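Local coordinates for glucose-binding protein (Thermus thermophilus HB27, PDB 2B3F) that binds glucose or galactose as a periplasmic solute-binding protein and probably delivers the sugar to a binding-protein-dependent transport system, at residues Gln226-Val231 and Ala237-Gly242. Residues are numbered along the deposited sequence; the frame is centred on the assembly and turned at random.
Sequences QAVDRV and AFNIMG. Unlike the reference sequence in segment 237-242: I240 (reference Val).
In an alpha/beta lobe of this periplasmic binding protein, a helix followed by a short connection and a strand packs V231 and V228 of helix 224-233 on A237 and on F238 and N239 of strand 238-240; the two elements run nearly antiparallel, at 152°, with axes 7.8 Å apart. The strand is an inner member of a four-stranded mixed sheet, between strands 161-162 and 123-126, and the helix lies against one of its faces. No hydrogen bond joins the two segments; the methyls of A227, V228 and V231 meet the strand backbone and the N239 side chain. V231 turns both methyls to use: with CG1 anti to the backbone N (chi1 177°) and 4.0 Å from A237 O, CG2 is swung beside that N, where it reaches to 3.5 Å from F238 O. Alternation along the strand suits this layer: N239 points to the helix, whereas F238 points away and packs its ring among T148 and L152 of helix 142-154 and M124 and Y126 of the neighbouring strand. A237, just before the strand, also directs its CB away from the helix and sets it against one face of the F238 ring, offset toward the rim. N239 sends its amide toward the helix, CG anti to the backbone N (chi1 -174°), and its backbone pairs with W125. The side chains of V228 and N239 cross at about a right angle, and V228 CG2 and A227 CB both lie against the amide group. Nearer the backbone, V231 CG2 packs 3.7 Å from N239 CB.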
loop_
_atom_site.group_PDB
_atom_site.type_symbol
_atom_site.label_atom_id
_atom_site.label_comp_id
_atom_site.label_asym_id
_atom_site.label_seq_id
_atom_site.Cartn_x
_atom_site.Cartn_y
_atom_site.Cartn_z
ATOM N N GLN A 226 2.011 8.728 -12.991
ATOM C CA GLN A 226 1.581 9.920 -13.755
ATOM C C GLN A 226 0.915 10.968 -12.878
ATOM O O GLN A 226 1.061 12.159 -13.103
ATOM C CB GLN A 226 0.642 9.517 -14.889
ATOM C CG GLN A 226 1.367 8.862 -16.024
ATOM C CD GLN A 226 0.475 8.497 -17.170
ATOM O OE1 GLN A 226 -0.513 7.778 -17.008
ATOM N NE2 GLN A 226 0.816 8.998 -18.361
ATOM N N ALA A 227 0.159 10.523 -11.876
ATOM C CA ALA A 227 -0.439 11.454 -10.928
ATOM C C ALA A 227 0.661 12.153 -10.071
ATOM O O ALA A 227 0.592 13.347 -9.802
ATOM C CB ALA A 227 -1.445 10.744 -10.052
ATOM N N VAL A 228 1.674 11.400 -9.622
ATOM C CA VAL A 228 2.798 12.017 -8.935
ATOM C C VAL A 228 3.479 13.037 -9.842
ATOM O O VAL A 228 3.824 14.132 -9.389
ATOM C CB VAL A 228 3.839 10.958 -8.421
ATOM C CG1 VAL A 228 5.080 11.657 -7.838
ATOM C CG2 VAL A 228 3.181 10.071 -7.363
ATOM N N ASP A 229 3.663 12.660 -11.102
ATOM C CA ASP A 229 4.294 13.522 -12.090
ATOM C C ASP A 229 3.588 14.883 -12.159
ATOM O O ASP A 229 4.250 15.897 -12.336
ATOM C CB ASP A 229 4.264 12.876 -13.479
ATOM C CG ASP A 229 5.269 11.764 -13.651
ATOM O OD1 ASP A 229 6.171 11.584 -12.782
ATOM O OD2 ASP A 229 5.165 11.078 -14.686
ATOM N N ARG A 230 2.263 14.916 -12.018
ATOM C CA ARG A 230 1.538 16.194 -12.055
ATOM C C ARG A 230 1.989 17.132 -10.965
ATOM O O ARG A 230 2.089 18.340 -11.179
ATOM C CB ARG A 230 0.003 16.013 -11.960
ATOM C CG ARG A 230 -0.612 15.383 -13.200
ATOM C CD ARG A 230 -2.113 15.218 -13.069
ATOM N NE ARG A 230 -2.767 16.513 -12.981
ATOM C CZ ARG A 230 -3.096 17.257 -14.028
ATOM N NH1 ARG A 230 -2.864 16.815 -15.263
ATOM N NH2 ARG A 230 -3.661 18.439 -13.829
ATOM N N VAL A 231 2.255 16.593 -9.782
ATOM C CA VAL A 231 2.770 17.390 -8.690
ATOM C C VAL A 231 4.199 17.882 -9.004
ATOM O O VAL A 231 4.515 19.069 -8.793
ATOM C CB VAL A 231 2.730 16.612 -7.348
ATOM C CG1 VAL A 231 3.347 17.421 -6.235
ATOM C CG2 VAL A 231 1.304 16.255 -6.998
ATOM N N ALA A 237 -0.925 20.672 -6.837
ATOM C CA ALA A 237 -0.226 21.051 -5.614
ATOM C C ALA A 237 0.044 19.843 -4.695
ATOM O O ALA A 237 1.067 19.796 -3.986
ATOM C CB ALA A 237 -1.038 22.108 -4.864
ATOM N N PHE A 238 -0.891 18.887 -4.713
ATOM C CA PHE A 238 -0.895 17.781 -3.768
ATOM C C PHE A 238 -1.214 16.453 -4.446
ATOM O O PHE A 238 -1.887 16.406 -5.469
ATOM C CB PHE A 238 -1.938 18.014 -2.684
ATOM C CG PHE A 238 -1.900 19.397 -2.081
ATOM C CD1 PHE A 238 -0.818 19.804 -1.310
ATOM C CD2 PHE A 238 -2.953 20.288 -2.284
ATOM C CE1 PHE A 238 -0.790 21.084 -0.744
ATOM C CE2 PHE A 238 -2.923 21.560 -1.738
ATOM C CZ PHE A 238 -1.848 21.956 -0.966
ATOM N N ASN A 239 -0.744 15.371 -3.820
ATOM C CA ASN A 239 -1.164 14.011 -4.204
ATOM C C ASN A 239 -1.208 13.163 -2.938
ATOM O O ASN A 239 -0.318 13.272 -2.116
ATOM C CB ASN A 239 -0.189 13.411 -5.208
ATOM C CG ASN A 239 -0.643 12.062 -5.746
ATOM O OD1 ASN A 239 -1.793 11.906 -6.229
ATOM N ND2 ASN A 239 0.261 11.092 -5.719
ATOM N N ILE A 240 -2.247 12.342 -2.788
ATOM C CA ILE A 240 -2.343 11.421 -1.631
ATOM C C ILE A 240 -1.954 10.037 -2.144
ATOM O O ILE A 240 -2.660 9.463 -2.961
ATOM C CB ILE A 240 -3.771 11.378 -1.033
ATOM C CG1 ILE A 240 -4.259 12.780 -0.591
ATOM C CG2 ILE A 240 -3.842 10.393 0.135
ATOM C CD1 ILE A 240 -3.373 13.504 0.382
ATOM N N MET A 241 -0.833 9.477 -1.680
ATOM C CA MET A 241 -0.375 8.204 -2.220
ATOM C C MET A 241 0.615 7.554 -1.243
ATOM O O MET A 241 1.264 8.255 -0.452
ATOM C CB MET A 241 0.278 8.451 -3.581
ATOM C CG MET A 241 0.770 7.239 -4.353
ATOM S SD MET A 241 -0.438 5.915 -4.446
ATOM C CE MET A 241 -1.909 6.699 -5.118
ATOM N N GLY A 242 0.720 6.240 -1.310
ATOM C CA GLY A 242 1.691 5.523 -0.486
ATOM C C GLY A 242 3.113 5.940 -0.771
ATOM O O GLY A 242 3.412 6.491 -1.838
#